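PDB 5HAX: nucleoporin NUP170 from Chaetomium thermophilum, which probably serves as a scaffold component of the inner ring of the nuclear pore complex, the gateway for traffic between nucleus and cytoplasm. Local coordinates for residues D20-D25 with P456-N461; D184-F188 with E199-Q203; K270-L274 with F287-N292; L498-V502 with N551-A556. One frame throughout, in Å; residues are numbered along the deposited sequence.

Contact 1 of 4, residues D20-D25 with P456-N461; sequences DDSYPD and PLGFGN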
loop_
_atom_site.group_PDB
_atom_site.type_symbol
_atom_site.label_atom_id
_atom_site.label_comp_id
_atom_site.label_asym_id
_atom_site.label_seq_id
_atom_site.Cartn_x
_atom_site.Cartn_y
_atom_site.Cartn_z
ATOM N N ASP A 20 -15.706 -0.542 -10.710
ATOM C CA ASP A 20 -14.669 -0.386 -9.695
ATOM C C ASP A 20 -13.353 0.067 -10.312
ATOM O O ASP A 20 -12.613 0.845 -9.702
ATOM C CB ASP A 20 -14.466 -1.699 -8.934
ATOM C CG ASP A 20 -15.372 -1.831 -7.716
ATOM O OD1 ASP A 20 -15.887 -0.806 -7.223
ATOM O OD2 ASP A 20 -15.556 -2.971 -7.235
ATOM N N ASP A 21 -13.039 -0.412 -11.516
ATOM C CA ASP A 21 -11.797 -0.041 -12.180
ATOM C C ASP A 21 -11.862 1.338 -12.825
ATOM O O ASP A 21 -10.866 1.777 -13.411
ATOM C CB ASP A 21 -11.428 -1.087 -13.239
ATOM C CG ASP A 21 -10.865 -2.362 -12.633
ATOM O OD1 ASP A 21 -10.248 -2.295 -11.546
ATOM O OD2 ASP A 21 -11.032 -3.435 -13.249
ATOM N N SER A 22 -13.000 2.022 -12.736
ATOM C CA SER A 22 -13.134 3.394 -13.203
ATOM C C SER A 22 -13.004 4.403 -12.068
ATOM O O SER A 22 -13.335 5.579 -12.257
ATOM C CB SER A 22 -14.475 3.576 -13.920
ATOM O OG SER A 22 -15.555 3.528 -13.005
ATOM N N TYR A 23 -12.541 3.968 -10.898
ATOM C CA TYR A 23 -12.331 4.883 -9.786
ATOM C C TYR A 23 -11.347 5.976 -10.201
ATOM O O TYR A 23 -10.310 5.669 -10.804
ATOM C CB TYR A 23 -11.803 4.127 -8.566
ATOM C CG TYR A 23 -11.497 5.016 -7.383
ATOM C CD1 TYR A 23 -12.493 5.377 -6.489
ATOM C CD2 TYR A 23 -10.215 5.496 -7.164
ATOM C CE1 TYR A 23 -12.221 6.190 -5.410
ATOM C CE2 TYR A 23 -9.932 6.309 -6.086
ATOM C CZ TYR A 23 -10.940 6.655 -5.213
ATOM O OH TYR A 23 -10.672 7.467 -4.137
ATOM N N PRO A 24 -11.628 7.249 -9.905
ATOM C CA PRO A 24 -10.803 8.339 -10.449
ATOM C C PRO A 24 -9.323 8.194 -10.116
ATOM O O PRO A 24 -8.946 7.810 -9.007
ATOM C CB PRO A 24 -11.397 9.589 -9.791
ATOM C CG PRO A 24 -12.792 9.226 -9.472
ATOM C CD PRO A 24 -12.781 7.763 -9.145
ATOM N N ASP A 25 -8.485 8.515 -11.098
ATOM C CA ASP A 25 -7.045 8.551 -10.904
ATOM C C ASP A 25 -6.637 9.835 -10.186
ATOM O O ASP A 25 -7.376 10.822 -10.153
ATOM C CB ASP A 25 -6.317 8.448 -12.243
ATOM C CG ASP A 25 -6.730 9.535 -13.220
ATOM O OD1 ASP A 25 -6.028 10.562 -13.301
ATOM O OD2 ASP A 25 -7.760 9.365 -13.904
ATOM N N PRO A 456 -3.525 3.969 -13.360
ATOM C CA PRO A 456 -4.107 5.023 -12.503
ATOM C C PRO A 456 -5.613 4.928 -12.307
ATOM O O PRO A 456 -6.090 5.043 -11.171
ATOM C CB PRO A 456 -3.705 6.308 -13.236
ATOM C CG PRO A 456 -2.425 5.960 -13.912
ATOM C CD PRO A 456 -2.544 4.517 -14.315
ATOM N N LEU A 457 -6.380 4.746 -13.377
ATOM C CA LEU A 457 -7.813 4.532 -13.224
ATOM C C LEU A 457 -8.060 3.218 -12.495
ATOM O O LEU A 457 -7.648 2.153 -12.962
ATOM C CB LEU A 457 -8.502 4.527 -14.589
ATOM C CG LEU A 457 -8.915 5.889 -15.158
ATOM C CD1 LEU A 457 -9.444 5.724 -16.574
ATOM C CD2 LEU A 457 -9.962 6.566 -14.276
ATOM N N GLY A 458 -8.724 3.302 -11.342
ATOM C CA GLY A 458 -8.992 2.151 -10.511
ATOM C C GLY A 458 -7.953 1.884 -9.441
ATOM O O GLY A 458 -8.225 1.115 -8.511
ATOM N N PHE A 459 -6.779 2.512 -9.539
ATOM C CA PHE A 459 -5.674 2.200 -8.636
ATOM C C PHE A 459 -6.043 2.440 -7.176
ATOM O O PHE A 459 -5.706 1.630 -6.305
ATOM C CB PHE A 459 -4.453 3.036 -9.013
ATOM C CG PHE A 459 -3.285 2.857 -8.087
ATOM C CD1 PHE A 459 -2.333 1.886 -8.336
ATOM C CD2 PHE A 459 -3.138 3.664 -6.970
ATOM C CE1 PHE A 459 -1.255 1.719 -7.486
ATOM C CE2 PHE A 459 -2.063 3.501 -6.118
ATOM C CZ PHE A 459 -1.121 2.527 -6.378
ATOM N N GLY A 460 -6.715 3.549 -6.883
ATOM C CA GLY A 460 -6.915 3.961 -5.507
ATOM C C GLY A 460 -8.201 3.471 -4.873
ATOM O O GLY A 460 -8.619 4.001 -3.841
ATOM N N ASN A 461 -8.835 2.456 -5.461
ATOM C CA ASN A 461 -10.156 2.013 -5.016
ATOM C C ASN A 461 -10.009 1.105 -3.795
ATOM O O ASN A 461 -9.976 -0.124 -3.884
ATOM C CB ASN A 461 -10.894 1.313 -6.149
ATOM C CG ASN A 461 -12.373 1.150 -5.862
ATOM O OD1 ASN A 461 -12.815 1.289 -4.722
ATOM N ND2 ASN A 461 -13.146 0.850 -6.897
HETATM O O HOH W 1 -10.080 -0.939 -9.017
HETATM O O HOH W 2 -8.384 6.320 -2.543
HETATM O O HOH W 3 -7.166 5.645 -8.790
#

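Contact 2 of 4, residues D184-F188 with E199-Q203; sequences DGRIF and EIFYQ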
loop_
_atom_site.group_PDB
_atom_site.type_symbol
_atom_site.label_atom_id
_atom_site.label_comp_id
_atom_site.label_asym_id
_atom_site.label_seq_id
_atom_site.Cartn_x
_atom_site.Cartn_y
_atom_site.Cartn_z
ATOM N N ASP A 184 16.015 -3.933 -8.654
ATOM C CA ASP A 184 17.022 -4.788 -9.269
ATOM C C ASP A 184 18.298 -4.900 -8.441
ATOM O O ASP A 184 19.266 -5.511 -8.903
ATOM C CB ASP A 184 17.368 -4.265 -10.666
ATOM C CG ASP A 184 16.164 -4.216 -11.587
ATOM O OD1 ASP A 184 15.322 -5.137 -11.520
ATOM O OD2 ASP A 184 16.058 -3.253 -12.376
ATOM N N GLY A 185 18.330 -4.320 -7.245
ATOM C CA GLY A 185 19.481 -4.437 -6.373
ATOM C C GLY A 185 20.522 -3.346 -6.508
ATOM O O GLY A 185 21.591 -3.460 -5.895
ATOM N N ARG A 186 20.258 -2.301 -7.288
ATOM C CA ARG A 186 21.193 -1.188 -7.376
ATOM C C ARG A 186 21.196 -0.407 -6.067
ATOM O O ARG A 186 20.142 -0.171 -5.472
ATOM C CB ARG A 186 20.826 -0.269 -8.542
ATOM C CG ARG A 186 20.844 -0.950 -9.900
ATOM C CD ARG A 186 20.560 0.033 -11.025
ATOM N NE ARG A 186 21.675 0.948 -11.250
ATOM C CZ ARG A 186 21.723 1.848 -12.230
ATOM N NH1 ARG A 186 20.717 1.962 -13.085
ATOM N NH2 ARG A 186 22.782 2.636 -12.356
ATOM N N ILE A 187 22.386 -0.001 -5.624
ATOM C CA ILE A 187 22.584 0.649 -4.328
ATOM C C ILE A 187 23.128 2.053 -4.571
ATOM O O ILE A 187 24.217 2.210 -5.136
ATOM C CB ILE A 187 23.544 -0.157 -3.436
ATOM C CG1 ILE A 187 22.981 -1.559 -3.175
ATOM C CG2 ILE A 187 23.791 0.573 -2.120
ATOM C CD1 ILE A 187 23.961 -2.495 -2.495
ATOM N N PHE A 188 22.384 3.066 -4.123
ATOM C CA PHE A 188 22.769 4.465 -4.265
ATOM C C PHE A 188 23.023 5.094 -2.897
ATOM O O PHE A 188 22.350 4.768 -1.914
ATOM C CB PHE A 188 21.687 5.260 -5.006
ATOM C CG PHE A 188 21.497 4.843 -6.439
ATOM C CD1 PHE A 188 22.415 5.208 -7.408
ATOM C CD2 PHE A 188 20.393 4.097 -6.818
ATOM C CE1 PHE A 188 22.240 4.831 -8.728
ATOM C CE2 PHE A 188 20.212 3.717 -8.138
ATOM C CZ PHE A 188 21.138 4.086 -9.094
ATOM N N GLU A 199 27.156 5.217 -6.426
ATOM C CA GLU A 199 26.552 3.905 -6.605
ATOM C C GLU A 199 27.590 2.843 -6.286
ATOM O O GLU A 199 28.765 2.989 -6.636
ATOM C CB GLU A 199 26.021 3.709 -8.034
ATOM C CG GLU A 199 25.414 2.326 -8.279
ATOM C CD GLU A 199 24.678 2.221 -9.600
ATOM O OE1 GLU A 199 24.754 3.169 -10.408
ATOM O OE2 GLU A 199 24.015 1.185 -9.829
ATOM N N ILE A 200 27.154 1.784 -5.609
ATOM C CA ILE A 200 28.004 0.641 -5.301
ATOM C C ILE A 200 27.666 -0.475 -6.280
ATOM O O ILE A 200 26.502 -0.876 -6.402
ATOM C CB ILE A 200 27.824 0.174 -3.847
ATOM C CG1 ILE A 200 28.350 1.250 -2.891
ATOM C CG2 ILE A 200 28.549 -1.163 -3.622
ATOM C CD1 ILE A 200 28.400 0.829 -1.440
ATOM N N PHE A 201 28.683 -0.965 -6.980
ATOM C CA PHE A 201 28.571 -2.130 -7.843
ATOM C C PHE A 201 29.171 -3.339 -7.138
ATOM O O PHE A 201 30.116 -3.215 -6.356
ATOM C CB PHE A 201 29.294 -1.906 -9.172
ATOM C CG PHE A 201 28.824 -0.699 -9.926
ATOM C CD1 PHE A 201 27.720 -0.771 -10.758
ATOM C CD2 PHE A 201 29.492 0.506 -9.812
ATOM C CE1 PHE A 201 27.287 0.338 -11.457
ATOM C CE2 PHE A 201 29.067 1.617 -10.507
ATOM C CZ PHE A 201 27.963 1.536 -11.332
ATOM N N TYR A 202 28.617 -4.515 -7.420
ATOM C CA TYR A 202 29.227 -5.740 -6.933
ATOM C C TYR A 202 28.843 -6.898 -7.841
ATOM O O TYR A 202 27.780 -6.892 -8.470
ATOM C CB TYR A 202 28.841 -6.034 -5.474
ATOM C CG TYR A 202 27.372 -6.304 -5.224
ATOM C CD1 TYR A 202 26.862 -7.593 -5.289
ATOM C CD2 TYR A 202 26.503 -5.272 -4.892
ATOM C CE1 TYR A 202 25.524 -7.847 -5.048
ATOM C CE2 TYR A 202 25.164 -5.516 -4.649
ATOM C CZ TYR A 202 24.680 -6.805 -4.727
ATOM O OH TYR A 202 23.349 -7.050 -4.487
ATOM N N GLN A 203 29.733 -7.886 -7.906
ATOM C CA GLN A 203 29.564 -9.038 -8.777
ATOM C C GLN A 203 30.135 -10.267 -8.085
ATOM O O GLN A 203 30.926 -10.165 -7.143
ATOM C CB GLN A 203 30.247 -8.823 -10.131
ATOM C CG GLN A 203 31.746 -8.584 -10.029
ATOM C CD GLN A 203 32.371 -8.230 -11.363
ATOM O OE1 GLN A 203 31.740 -8.363 -12.411
ATOM N NE2 GLN A 203 33.617 -7.770 -11.330
HETATM O O HOH W 4 21.823 -4.956 -3.931
HETATM O O HOH W 5 24.371 -0.801 -7.890
#

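Contact 3 of 4, residues K270-L274 with F287-N292; sequences KTSCL and FTDKTN. With PO4 (phosphate ion), chain D.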
loop_
_atom_site.group_PDB
_atom_site.type_symbol
_atom_site.label_atom_id
_atom_site.label_comp_id
_atom_site.label_asym_id
_atom_site.label_seq_id
_atom_site.Cartn_x
_atom_site.Cartn_y
_atom_site.Cartn_z
ATOM N N LYS A 270 14.186 25.928 -4.890
ATOM C CA LYS A 270 13.018 26.465 -4.201
ATOM C C LYS A 270 12.467 27.695 -4.910
ATOM O O LYS A 270 11.253 27.928 -4.890
ATOM C CB LYS A 270 13.377 26.797 -2.752
ATOM C CG LYS A 270 12.259 27.483 -1.986
ATOM C CD LYS A 270 12.484 27.443 -0.481
ATOM C CE LYS A 270 13.843 27.988 -0.090
ATOM N NZ LYS A 270 13.937 28.199 1.379
ATOM N N THR A 271 13.336 28.490 -5.539
ATOM C CA THR A 271 12.873 29.654 -6.288
ATOM C C THR A 271 11.938 29.244 -7.418
ATOM O O THR A 271 10.917 29.899 -7.658
ATOM C CB THR A 271 14.069 30.424 -6.847
ATOM O OG1 THR A 271 14.929 30.815 -5.770
ATOM C CG2 THR A 271 13.613 31.662 -7.607
ATOM N N SER A 272 12.277 28.168 -8.129
ATOM C CA SER A 272 11.425 27.691 -9.214
ATOM C C SER A 272 10.071 27.236 -8.683
ATOM O O SER A 272 9.022 27.580 -9.241
ATOM C CB SER A 272 12.128 26.558 -9.961
ATOM O OG SER A 272 11.323 26.062 -11.016
ATOM N N CYS A 273 10.076 26.455 -7.600
ATOM C CA CYS A 273 8.824 26.077 -6.951
ATOM C C CYS A 273 8.012 27.306 -6.564
ATOM O O CYS A 273 6.794 27.350 -6.781
ATOM C CB CYS A 273 9.110 25.224 -5.716
ATOM S SG CYS A 273 9.678 23.547 -6.069
ATOM N N LEU A 274 8.671 28.315 -5.989
ATOM C CA LEU A 274 7.967 29.523 -5.571
ATOM C C LEU A 274 7.417 30.297 -6.762
ATOM O O LEU A 274 6.348 30.912 -6.658
ATOM C CB LEU A 274 8.899 30.410 -4.749
ATOM C CG LEU A 274 9.183 29.912 -3.332
ATOM C CD1 LEU A 274 10.416 30.583 -2.756
ATOM C CD2 LEU A 274 7.978 30.158 -2.437
ATOM N N PHE A 287 3.974 29.413 2.239
ATOM C CA PHE A 287 5.052 28.991 1.347
ATOM C C PHE A 287 5.759 30.234 0.819
ATOM O O PHE A 287 5.228 30.924 -0.057
ATOM C CB PHE A 287 4.513 28.138 0.197
ATOM C CG PHE A 287 5.585 27.519 -0.659
ATOM C CD1 PHE A 287 6.813 27.162 -0.120
ATOM C CD2 PHE A 287 5.364 27.298 -2.008
ATOM C CE1 PHE A 287 7.795 26.595 -0.908
ATOM C CE2 PHE A 287 6.343 26.731 -2.801
ATOM C CZ PHE A 287 7.559 26.379 -2.251
ATOM N N THR A 288 6.956 30.505 1.343
ATOM C CA THR A 288 7.758 31.663 0.967
ATOM C C THR A 288 9.208 31.228 0.812
ATOM O O THR A 288 9.545 30.049 0.948
ATOM C CB THR A 288 7.667 32.774 2.016
ATOM O OG1 THR A 288 8.331 32.348 3.211
ATOM C CG2 THR A 288 6.217 33.114 2.332
ATOM N N ASP A 289 10.084 32.202 0.541
ATOM C CA ASP A 289 11.511 31.919 0.438
ATOM C C ASP A 289 12.112 31.492 1.773
ATOM O O ASP A 289 13.211 30.926 1.791
ATOM C CB ASP A 289 12.257 33.143 -0.097
ATOM C CG ASP A 289 12.345 34.264 0.918
ATOM O OD1 ASP A 289 13.399 34.926 0.980
ATOM O OD2 ASP A 289 11.360 34.485 1.652
ATOM N N LYS A 290 11.421 31.755 2.883
ATOM C CA LYS A 290 11.858 31.297 4.195
ATOM C C LYS A 290 11.465 29.848 4.465
ATOM O O LYS A 290 12.048 29.213 5.350
ATOM C CB LYS A 290 11.262 32.215 5.268
ATOM C CG LYS A 290 11.611 31.872 6.711
ATOM C CD LYS A 290 13.104 31.978 6.984
ATOM C CE LYS A 290 13.387 31.931 8.480
ATOM N NZ LYS A 290 14.844 31.936 8.789
ATOM N N THR A 291 10.515 29.312 3.707
ATOM C CA THR A 291 9.996 27.973 3.954
ATOM C C THR A 291 10.984 26.906 3.493
ATOM O O THR A 291 11.665 27.064 2.476
ATOM C CB THR A 291 8.660 27.806 3.230
ATOM O OG1 THR A 291 7.787 28.883 3.596
ATOM C CG2 THR A 291 8.002 26.482 3.578
ATOM N N ASN A 292 11.047 25.809 4.245
ATOM C CA ASN A 292 11.902 24.670 3.939
ATOM C C ASN A 292 11.050 23.487 3.492
ATOM O O ASN A 292 9.960 23.261 4.025
ATOM C CB ASN A 292 12.737 24.256 5.159
ATOM C CG ASN A 292 13.760 25.305 5.560
ATOM O OD1 ASN A 292 14.549 25.768 4.738
ATOM N ND2 ASN A 292 13.748 25.685 6.830
HETATM P P PO4 D . 11.504 27.806 -14.331
HETATM O O1 PO4 D . 10.934 28.255 -13.006
HETATM O O2 PO4 D . 12.852 27.159 -14.113
HETATM O O3 PO4 D . 11.661 29.006 -15.233
HETATM O O4 PO4 D . 10.562 26.814 -14.971
#

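Contact 4 of 4, residues L498-V502 with N551-A556; sequences LGNCV and NTENLA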
loop_
_atom_site.group_PDB
_atom_site.type_symbol
_atom_site.label_atom_id
_atom_site.label_comp_id
_atom_site.label_asym_id
_atom_site.label_seq_id
_atom_site.Cartn_x
_atom_site.Cartn_y
_atom_site.Cartn_z
ATOM N N LEU A 498 -22.113 0.469 14.246
ATOM C CA LEU A 498 -23.249 -0.358 14.636
ATOM C C LEU A 498 -23.077 -0.915 16.042
ATOM O O LEU A 498 -24.061 -1.053 16.780
ATOM C CB LEU A 498 -23.439 -1.498 13.636
ATOM C CG LEU A 498 -24.475 -1.277 12.531
ATOM C CD1 LEU A 498 -24.243 0.034 11.792
ATOM C CD2 LEU A 498 -24.457 -2.452 11.568
ATOM N N GLY A 499 -21.841 -1.240 16.431
ATOM C CA GLY A 499 -21.598 -1.716 17.782
ATOM C C GLY A 499 -22.019 -0.722 18.845
ATOM O O GLY A 499 -22.356 -1.111 19.966
ATOM N N ASN A 500 -22.009 0.572 18.513
ATOM C CA ASN A 500 -22.490 1.597 19.430
ATOM C C ASN A 500 -24.005 1.749 19.393
ATOM O O ASN A 500 -24.572 2.357 20.306
ATOM C CB ASN A 500 -21.839 2.943 19.106
ATOM C CG ASN A 500 -20.324 2.889 19.165
ATOM O OD1 ASN A 500 -19.748 2.068 19.877
ATOM N ND2 ASN A 500 -19.672 3.769 18.413
ATOM N N CYS A 501 -24.663 1.218 18.366
ATOM C CA CYS A 501 -26.113 1.278 18.240
ATOM C C CYS A 501 -26.810 0.075 18.860
ATOM O O CYS A 501 -28.045 0.024 18.849
ATOM C CB CYS A 501 -26.506 1.386 16.761
ATOM S SG CYS A 501 -25.978 2.915 15.961
ATOM N N VAL A 502 -26.054 -0.890 19.393
ATOM C CA VAL A 502 -26.661 -2.078 19.991
ATOM C C VAL A 502 -27.623 -1.683 21.104
ATOM O O VAL A 502 -28.694 -2.282 21.263
ATOM C CB VAL A 502 -25.564 -3.030 20.505
ATOM C CG1 VAL A 502 -26.175 -4.215 21.247
ATOM C CG2 VAL A 502 -24.693 -3.509 19.352
ATOM N N ASN A 551 -24.708 -9.466 17.993
ATOM C CA ASN A 551 -25.644 -8.351 17.914
ATOM C C ASN A 551 -25.256 -7.384 16.803
ATOM O O ASN A 551 -26.127 -6.846 16.110
ATOM C CB ASN A 551 -25.712 -7.627 19.258
ATOM C CG ASN A 551 -26.441 -8.432 20.319
ATOM O OD1 ASN A 551 -27.459 -9.068 20.045
ATOM N ND2 ASN A 551 -25.920 -8.405 21.540
ATOM N N THR A 552 -23.955 -7.148 16.621
ATOM C CA THR A 552 -23.506 -6.290 15.528
ATOM C C THR A 552 -23.871 -6.895 14.180
ATOM O O THR A 552 -24.359 -6.192 13.287
ATOM C CB THR A 552 -21.997 -6.061 15.623
ATOM O OG1 THR A 552 -21.686 -5.435 16.874
ATOM C CG2 THR A 552 -21.506 -5.176 14.481
ATOM N N GLU A 553 -23.641 -8.199 14.014
ATOM C CA GLU A 553 -24.008 -8.863 12.769
ATOM C C GLU A 553 -25.519 -8.896 12.581
ATOM O O GLU A 553 -26.004 -8.827 11.445
ATOM C CB GLU A 553 -23.429 -10.277 12.743
ATOM C CG GLU A 553 -21.906 -10.315 12.679
ATOM C CD GLU A 553 -21.348 -11.725 12.751
ATOM O OE1 GLU A 553 -22.145 -12.688 12.713
ATOM O OE2 GLU A 553 -20.111 -11.869 12.846
ATOM N N ASN A 554 -26.278 -8.996 13.675
ATOM C CA ASN A 554 -27.733 -8.961 13.572
ATOM C C ASN A 554 -28.226 -7.555 13.253
ATOM O O ASN A 554 -29.207 -7.386 12.521
ATOM C CB ASN A 554 -28.365 -9.481 14.864
ATOM C CG ASN A 554 -28.294 -10.993 14.980
ATOM O OD1 ASN A 554 -28.337 -11.708 13.978
ATOM N ND2 ASN A 554 -28.190 -11.487 16.207
ATOM N N LEU A 555 -27.564 -6.534 13.803
ATOM C CA LEU A 555 -27.871 -5.163 13.409
ATOM C C LEU A 555 -27.551 -4.935 11.938
ATOM O O LEU A 555 -28.324 -4.293 11.216
ATOM C CB LEU A 555 -27.090 -4.174 14.275
ATOM C CG LEU A 555 -27.856 -3.440 15.375
ATOM C CD1 LEU A 555 -26.902 -2.564 16.170
ATOM C CD2 LEU A 555 -28.984 -2.604 14.793
ATOM N N ALA A 556 -26.406 -5.449 11.481
ATOM C CA ALA A 556 -26.051 -5.339 10.071
ATOM C C ALA A 556 -27.094 -6.013 9.190
ATOM O O ALA A 556 -27.463 -5.482 8.136
ATOM C CB ALA A 556 -24.668 -5.945 9.837
#

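Contact 1 of 4, residues D20-D25 with P456-N461
Y23 lays one face of its ring over the backbone of N461, whose CA makes a CH-pi contact 4.2 Å from the ring centroid. With CG anti to the backbone N (chi1 177°), the tyrosine side chain reaches back from the loop to this spot, and CD of the following proline, P24, lies against the opposite face. G460, which has no side chain, lets CE2 of Y23 come within 3.5 Å of G460 O, and one water joins Y23 OH to that same carbonyl. The backbone of the same tyrosine is held too: Y23 O accepts the N-H of G458 at 2.9 Å, in the carbonyl plane and on a lone pair. G458 has a positive phi (92°), a conformation that suits glycine. A second water receives the N-H of G460 and donates to P24 O and P456 O. N461 then uses ND2 twice: it gives a fairly straight bond to D20 O (2.9 Å) and a more bent one to D20 OD1 (3.2 Å), which is met from above the carboxylate plane. Because N461 OD1 accepts from A464 N, the orientation of the amide is fixed. D20 also forms a salt bridge with R597, which would tend to keep its carboxylate ionised and a good acceptor.

Contact 2 of 4, residues D184-F188 with E199-Q203
R186 and E199 form the charged part of the contact, a side-on salt bridge in which two nitrogens meet two oxygens. NE of R186 donates to E199 OE2 at 2.7 Å, and NH2 of R186 donates to E199 OE1 at 2.8 Å, the latter on its syn lone pair. The guanidinium and carboxylate planes are nearly coplanar, 28° apart. E199 gets there by an extended chain, CG anti to the backbone N (chi1 178°), whereas the arginine bends at chi3 to bring its NE edge round. The ring of F188 runs beside E199, its CE1 3.5 Å from E199 OE1, while its CZ rests over one face of the guanidinium. H218 and K261 O give the pair further partners.

Backbone hydrogen bonding is sparser: I200 N donates to I187 O at 3.0 Å, and one water joins I187 N, I200 O and E199 OE2. A second water links G185 O to Y202 OH, a hydroxyl that also pairs with K123 N.

Apolar contacts lie on the face bearing I187 and I200, branched residues well suited to a strand, with their CB atoms 4.3 Å apart; I187 CD1 also meets Y202 CE2 at 3.9 Å. Strands 187-190 and 198-202 form the central hairpin of a four-stranded propeller blade, and this apolar face packs on strands 133-139 and 142-151 of the preceding blade.

Contact 3 of 4, residues K270-L274 with F287-N292
The CA atoms of L274 and T288 are the nearest pair across the contact, 6.9 Å apart, where the first turn of helix 270-279 faces a type I beta turn running from T288 to T291. The gap is therefore spanned by side chains. K270 carries the polar half: with CG anti to the backbone N (chi1 175°) and a bend at chi3, its chain sends NZ over to the turn. There it donates to T291 O at 2.8 Å and to D289 O at 2.9 Å, approaching the second from above the carbonyl plane. A lysine suits this place because its long chain can span the gap and its ammonium group can serve two carbonyls at once.

L274 supplies the apolar half with its two branches. CD2 sits squarely over the centre of the F287 ring, 3.6 Å from the centroid and only 4° off the normal, a clear CH-pi contact. CD1 instead touches the turn at D289 CA, also at 3.6 Å. C273 meets the same ring at its edge, its CB 4.0 Å from F287 CZ, and F277 packs against F287 edge-to-face. On another side of the helix, S272 OG donates to a phosphate ion, probably from the crystallisation liquor, which R275 also binds.

Within the turn, T288 N donates to T291 OG1, and T288 OG1 accepts from K290 N in an ST turn. Helix and turn together belong to the link between strands 263-268 and 293-298, a helix-containing connection between successive blades of the beta propeller.

Contact 4 of 4, residues L498-V502 with N551-A556
L555 and L498 dominate the apolar packing between helix 490-501 and helix 549-562. L555 pushes CD1 into the C-terminal end of the first helix, where it meets C501 CB and V502 CG2, each at 4.0 Å. Its chi1 of -104° is well away from a staggered value, an accommodation that carries the methyl into this place. L498 answers in the other direction: its CD2 lies against the backbone of the second helix, 3.6 Å from A556 N, and against A556 CB at 3.9 Å. Alanine suits this position because its single methyl lets the leucine come close to the helix. Further along, V502 CG1 packs on N551 CB at 4.0 Å, the two side chains crossing at about a right angle.

The arrangement belongs to the alpha-helical region that follows the propeller, consistent with the stacked helices of this nucleoporin family. Helix 506-520 contributes L509, which touches both leucines, and V532 of helix 522-533 lies against T552 and A556.

Contacts between side chains and backbone make up the rest. CD1 of L555 approaches L498 O to 3.3 Å, a carbonyl already engaged by C501 N. The CA atoms of G499 and T552 are the nearest pair across the contact, 5.4 Å apart. There T552 OG1 lies 3.8 Å from G499 CA, while its hydroxyl is hydrogen-bonded to M548 O one turn back.

How the contacts relate
From the N terminus, helix 5-20 leads into residues 20-25, which wait more than 400 residues for their partner at 456-461. Contact 1 thus closes a very long loop that holds most of the beta propeller. Two short closures lie within it, one after the other: contact 2, inside a single blade, and contact 3, in the connection between two later blades. Their centres stand about 34 Å apart. Contact 4 comes after contact 1 has closed, joining two helices beyond the propeller; it and contact 2 lie on opposite sides of the chain's centre. None of the four touches another, and no two cross along the chain.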